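Local atomic coordinates of selenium-binding protein (Sulfolobus tokodaii, PDB entry 2ECE), a protein that is of unknown function but folds as a beta-propeller and may bind selenium. Residues E72-A84 with H445-Y459. Numbering follows the deposited sequence.
Sequences ELHHFGWNACSSA and HQVRLSGGDASSDSY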
loop_
_atom_site.group_PDB
_atom_site.type_symbol
_atom_site.label_atom_id
_atom_site.label_comp_id
_atom_site.label_asym_id
_atom_site.label_seq_id
_atom_site.Cartn_x
_atom_site.Cartn_y
_atom_site.Cartn_z
ATOM N N GLU A 72 -9.979 11.214 -3.361
ATOM C CA GLU A 72 -9.234 10.108 -3.966
ATOM C C GLU A 72 -8.583 9.360 -2.813
ATOM O O GLU A 72 -7.391 9.517 -2.540
ATOM C CB GLU A 72 -8.171 10.558 -4.983
ATOM C CG GLU A 72 -7.254 9.406 -5.521
ATOM C CD GLU A 72 -7.537 8.967 -6.973
ATOM O OE1 GLU A 72 -7.787 9.835 -7.837
ATOM O OE2 GLU A 72 -7.483 7.748 -7.261
ATOM N N LEU A 73 -9.393 8.576 -2.104
ATOM C CA LEU A 73 -8.877 7.775 -0.999
ATOM C C LEU A 73 -7.960 6.756 -1.632
ATOM O O LEU A 73 -8.132 6.403 -2.813
ATOM C CB LEU A 73 -10.000 7.063 -0.239
ATOM C CG LEU A 73 -10.910 7.947 0.626
ATOM C CD1 LEU A 73 -11.596 7.099 1.683
ATOM C CD2 LEU A 73 -10.086 9.030 1.306
ATOM N N HIS A 74 -6.911 6.387 -0.908
ATOM C CA HIS A 74 -5.973 5.409 -1.451
ATOM C C HIS A 74 -5.393 4.522 -0.328
ATOM O O HIS A 74 -5.941 3.480 0.021
ATOM C CB HIS A 74 -4.901 6.259 -2.083
ATOM C CG HIS A 74 -3.954 5.545 -2.988
ATOM N ND1 HIS A 74 -4.200 5.386 -4.334
ATOM C CD2 HIS A 74 -2.701 5.080 -2.778
ATOM C CE1 HIS A 74 -3.138 4.855 -4.915
ATOM N NE2 HIS A 74 -2.214 4.658 -3.992
ATOM N N HIS A 75 -4.462 5.115 0.403
ATOM C CA HIS A 75 -3.771 4.420 1.490
ATOM C C HIS A 75 -4.159 5.126 2.785
ATOM O O HIS A 75 -4.478 6.315 2.771
ATOM C CB HIS A 75 -2.231 4.492 1.326
ATOM C CG HIS A 75 -1.650 3.439 0.424
ATOM N ND1 HIS A 75 -2.399 2.753 -0.509
ATOM C CD2 HIS A 75 -0.380 2.975 0.298
ATOM C CE1 HIS A 75 -1.620 1.912 -1.167
ATOM N NE2 HIS A 75 -0.390 2.027 -0.696
ATOM N N PHE A 76 -4.174 4.387 3.888
ATOM C CA PHE A 76 -4.481 4.967 5.194
ATOM C C PHE A 76 -3.885 4.101 6.300
ATOM O O PHE A 76 -3.421 2.991 6.046
ATOM C CB PHE A 76 -5.999 5.159 5.411
ATOM C CG PHE A 76 -6.794 3.879 5.497
ATOM C CD1 PHE A 76 -7.064 3.131 4.358
ATOM C CD2 PHE A 76 -7.291 3.437 6.724
ATOM C CE1 PHE A 76 -7.821 1.957 4.431
ATOM C CE2 PHE A 76 -8.051 2.261 6.815
ATOM C CZ PHE A 76 -8.315 1.521 5.663
ATOM N N GLY A 77 -3.882 4.604 7.526
ATOM C CA GLY A 77 -3.312 3.831 8.612
ATOM C C GLY A 77 -3.826 4.233 9.974
ATOM O O GLY A 77 -4.701 5.086 10.085
ATOM N N TRP A 78 -3.284 3.607 11.013
ATOM C CA TRP A 78 -3.688 3.897 12.386
ATOM C C TRP A 78 -2.869 5.007 13.017
ATOM O O TRP A 78 -1.737 5.260 12.610
ATOM C CB TRP A 78 -3.538 2.649 13.256
ATOM C CG TRP A 78 -4.375 1.498 12.817
ATOM C CD1 TRP A 78 -3.985 0.445 12.044
ATOM C CD2 TRP A 78 -5.736 1.254 13.177
ATOM N NE1 TRP A 78 -5.019 -0.447 11.909
ATOM C CE2 TRP A 78 -6.107 0.025 12.595
ATOM C CE3 TRP A 78 -6.679 1.957 13.941
ATOM C CZ2 TRP A 78 -7.386 -0.524 12.752
ATOM C CZ3 TRP A 78 -7.954 1.410 14.098
ATOM C CH2 TRP A 78 -8.291 0.181 13.505
ATOM N N ASN A 79 -3.443 5.654 14.030
ATOM C CA ASN A 79 -2.755 6.723 14.743
ATOM C C ASN A 79 -1.602 6.126 15.554
ATOM O O ASN A 79 -0.553 6.745 15.712
ATOM C CB ASN A 79 -3.723 7.446 15.692
ATOM C CG ASN A 79 -4.209 6.550 16.819
ATOM O OD1 ASN A 79 -4.862 5.537 16.576
ATOM N ND2 ASN A 79 -3.886 6.918 18.058
ATOM N N ALA A 80 -1.804 4.917 16.070
ATOM C CA ALA A 80 -0.781 4.252 16.869
ATOM C C ALA A 80 -0.832 2.748 16.670
ATOM O O ALA A 80 -1.883 2.182 16.359
ATOM C CB ALA A 80 -0.963 4.588 18.358
ATOM N N CYS A 81 0.310 2.100 16.858
ATOM C CA CYS A 81 0.371 0.665 16.691
ATOM C C CYS A 81 1.479 0.024 17.527
ATOM O O CYS A 81 1.955 0.627 18.483
ATOM C CB CYS A 81 0.522 0.336 15.207
ATOM S SG CYS A 81 1.913 1.106 14.319
ATOM N N SER A 82 1.887 -1.192 17.170
ATOM C CA SER A 82 2.914 -1.907 17.932
ATOM C C SER A 82 4.200 -1.121 18.198
ATOM O O SER A 82 4.904 -1.379 19.180
ATOM C CB SER A 82 3.249 -3.232 17.242
ATOM O OG SER A 82 2.124 -4.097 17.257
ATOM N N SER A 83 4.505 -0.167 17.325
ATOM C CA SER A 83 5.706 0.645 17.478
ATOM C C SER A 83 5.702 1.418 18.796
ATOM O O SER A 83 6.751 1.878 19.245
ATOM C CB SER A 83 5.826 1.626 16.312
ATOM O OG SER A 83 4.695 2.488 16.266
ATOM N N ALA A 84 4.529 1.554 19.414
ATOM C CA ALA A 84 4.410 2.277 20.682
ATOM C C ALA A 84 5.127 1.563 21.829
ATOM O O ALA A 84 5.420 2.171 22.860
ATOM C CB ALA A 84 2.938 2.474 21.044
ATOM N N HIS A 445 -9.537 0.263 -2.508
ATOM C CA HIS A 445 -8.085 0.339 -2.440
ATOM C C HIS A 445 -7.508 -0.357 -1.198
ATOM O O HIS A 445 -7.733 -1.553 -0.985
ATOM C CB HIS A 445 -7.616 1.801 -2.499
ATOM C CG HIS A 445 -6.247 1.966 -3.086
ATOM N ND1 HIS A 445 -6.039 2.178 -4.433
ATOM C CD2 HIS A 445 -5.017 1.858 -2.530
ATOM C CE1 HIS A 445 -4.742 2.192 -4.682
ATOM N NE2 HIS A 445 -4.099 1.998 -3.544
ATOM N N GLN A 446 -6.780 0.376 -0.365
ATOM C CA GLN A 446 -6.156 -0.264 0.795
ATOM C C GLN A 446 -7.106 -0.836 1.835
ATOM O O GLN A 446 -8.178 -0.297 2.095
ATOM C CB GLN A 446 -5.173 0.685 1.479
ATOM C CG GLN A 446 -4.297 -0.030 2.513
ATOM C CD GLN A 446 -3.035 0.732 2.824
ATOM O OE1 GLN A 446 -3.078 1.917 3.171
ATOM N NE2 GLN A 446 -1.896 0.060 2.706
ATOM N N VAL A 447 -6.685 -1.947 2.426
ATOM C CA VAL A 447 -7.462 -2.630 3.447
ATOM C C VAL A 447 -6.689 -2.650 4.761
ATOM O O VAL A 447 -5.496 -2.938 4.775
ATOM C CB VAL A 447 -7.758 -4.094 3.015
ATOM C CG1 VAL A 447 -8.424 -4.864 4.145
ATOM C CG2 VAL A 447 -8.655 -4.094 1.787
ATOM N N ARG A 448 -7.365 -2.322 5.857
ATOM C CA ARG A 448 -6.742 -2.364 7.176
ATOM C C ARG A 448 -7.611 -3.264 8.042
ATOM O O ARG A 448 -8.801 -3.005 8.223
ATOM C CB ARG A 448 -6.637 -0.967 7.811
ATOM C CG ARG A 448 -5.201 -0.412 7.845
ATOM C CD ARG A 448 -4.743 0.042 6.456
ATOM N NE ARG A 448 -3.296 0.249 6.348
ATOM C CZ ARG A 448 -2.405 -0.729 6.214
ATOM N NH1 ARG A 448 -2.802 -1.995 6.173
ATOM N NH2 ARG A 448 -1.115 -0.442 6.110
ATOM N N LEU A 449 -7.016 -4.326 8.571
ATOM C CA LEU A 449 -7.757 -5.264 9.404
ATOM C C LEU A 449 -7.782 -4.824 10.868
ATOM O O LEU A 449 -6.771 -4.371 11.409
ATOM C CB LEU A 449 -7.133 -6.658 9.289
ATOM C CG LEU A 449 -6.946 -7.186 7.860
ATOM C CD1 LEU A 449 -6.211 -8.526 7.897
ATOM C CD2 LEU A 449 -8.309 -7.329 7.182
ATOM N N SER A 450 -8.941 -4.948 11.504
ATOM C CA SER A 450 -9.065 -4.575 12.908
ATOM C C SER A 450 -8.029 -5.375 13.698
ATOM O O SER A 450 -7.884 -6.576 13.496
ATOM C CB SER A 450 -10.475 -4.886 13.420
ATOM O OG SER A 450 -10.798 -6.258 13.248
ATOM N N GLY A 451 -7.293 -4.705 14.579
ATOM C CA GLY A 451 -6.285 -5.403 15.360
ATOM C C GLY A 451 -4.914 -5.442 14.706
ATOM O O GLY A 451 -3.975 -6.017 15.257
ATOM N N GLY A 452 -4.791 -4.835 13.529
ATOM C CA GLY A 452 -3.511 -4.816 12.841
ATOM C C GLY A 452 -3.353 -5.903 11.790
ATOM O O GLY A 452 -4.018 -6.933 11.848
ATOM N N ASP A 453 -2.470 -5.665 10.825
ATOM C CA ASP A 453 -2.218 -6.626 9.763
ATOM C C ASP A 453 -0.741 -6.636 9.393
ATOM O O ASP A 453 0.094 -6.094 10.118
ATOM C CB ASP A 453 -3.082 -6.303 8.535
ATOM C CG ASP A 453 -3.017 -4.840 8.147
ATOM O OD1 ASP A 453 -1.906 -4.361 7.865
ATOM O OD2 ASP A 453 -4.077 -4.169 8.132
ATOM N N ALA A 454 -0.422 -7.244 8.256
ATOM C CA ALA A 454 0.958 -7.364 7.808
ATOM C C ALA A 454 1.647 -6.102 7.272
ATOM O O ALA A 454 2.857 -6.130 7.027
ATOM C CB ALA A 454 1.055 -8.476 6.770
ATOM N N SER A 455 0.912 -5.009 7.078
ATOM C CA SER A 455 1.542 -3.793 6.563
ATOM C C SER A 455 1.202 -2.559 7.389
ATOM O O SER A 455 1.574 -1.442 7.033
ATOM C CB SER A 455 1.134 -3.546 5.105
ATOM O OG SER A 455 -0.175 -3.006 5.013
ATOM N N SER A 456 0.516 -2.769 8.503
ATOM C CA SER A 456 0.105 -1.667 9.360
ATOM C C SER A 456 1.026 -1.407 10.547
ATOM O O SER A 456 1.079 -0.283 11.045
ATOM C CB SER A 456 -1.298 -1.932 9.899
ATOM O OG SER A 456 -1.278 -3.024 10.804
ATOM N N ASP A 457 1.737 -2.445 10.994
ATOM C CA ASP A 457 2.613 -2.354 12.162
ATOM C C ASP A 457 4.073 -2.718 11.926
ATOM O O ASP A 457 4.390 -3.551 11.083
ATOM C CB ASP A 457 2.111 -3.287 13.272
ATOM C CG ASP A 457 0.793 -2.855 13.864
ATOM O OD1 ASP A 457 -0.138 -2.551 13.090
ATOM O OD2 ASP A 457 0.691 -2.837 15.107
ATOM N N SER A 458 4.955 -2.086 12.690
ATOM C CA SER A 458 6.378 -2.403 12.643
ATOM C C SER A 458 6.684 -2.737 14.103
ATOM O O SER A 458 6.003 -2.256 15.007
ATOM C CB SER A 458 7.220 -1.222 12.139
ATOM O OG SER A 458 7.002 -0.057 12.906
ATOM N N TYR A 459 7.687 -3.570 14.340
ATOM C CA TYR A 459 7.985 -3.980 15.706
ATOM C C TYR A 459 9.392 -3.626 16.187
ATOM O O TYR A 459 10.307 -3.441 15.380
ATOM C CB TYR A 459 7.734 -5.484 15.812
ATOM C CG TYR A 459 6.432 -5.894 15.152
ATOM C CD1 TYR A 459 6.385 -6.225 13.793
ATOM C CD2 TYR A 459 5.234 -5.875 15.862
ATOM C CE1 TYR A 459 5.178 -6.518 13.159
ATOM C CE2 TYR A 459 4.018 -6.168 15.238
ATOM C CZ TYR A 459 3.999 -6.484 13.890
ATOM O OH TYR A 459 2.801 -6.746 13.273
HETATM O O HOH W 1 -1.142 1.650 10.154
HETATM O O HOH W 2 -4.800 -2.802 10.566
#
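R448 and F76 meet where two blades of the beta-propeller lie side by side: strand 443-449 is the inner edge strand of a blade it completes with 27-33, 44-49 and 60-65, joining the C-terminal strand to the N-terminal ones as in the velcro closure of propellers, and short strand 77-78 is the inner strand of the next blade. The R448 side chain bends at chi2 (74°), which carries CD over the face of the F76 ring, a CH-pi contact 4.0 Å from the centroid, and lets NE donate a hydrogen bond to F76 O (2.8 Å), which lies close to the guanidinium plane. Two residues before R448, Q446 OE1 accepts from F76 N at 2.8 Å in the carbonyl plane, while the Q446 amide lies over one face of the H75 imidazole. The H74 and H445 rings stack face to face, centroids 3.7 Å apart, and the H75 ring meets the H445 ring rim to rim.

Behind R448, the loop that follows the L449-G452 turn fixes the guanidinium. NH1 and NH2 both grip S455 OG end-on, and NH1 forms a salt bridge with D453 OD1 (3.0 Å). That carboxylate also closes an Asx turn through S455 N and holds L449 N with OD2. Shortening R448 to an alanine is likely to leave F76 O without its NE donor and the D453 carboxylate without its charged mate, with a gap where CD lies over the F76 ring. W78 NE1 reaches this loop through a water shared with L449 O and D453 OD2.

Farther along, C81, disulfide-bonded to C145, presses CB against the D457 carboxylate, which also pairs with R95. S456 OG donates to D457 OD1 at 2.6 Å. S82 OG is also hydrogen-bonded to Y13 N. D457 OD2 takes two bonds from S82: the backbone N arrives from above the carboxylate plane, whereas OG, 2.9 Å from OD2, comes in on the anti side.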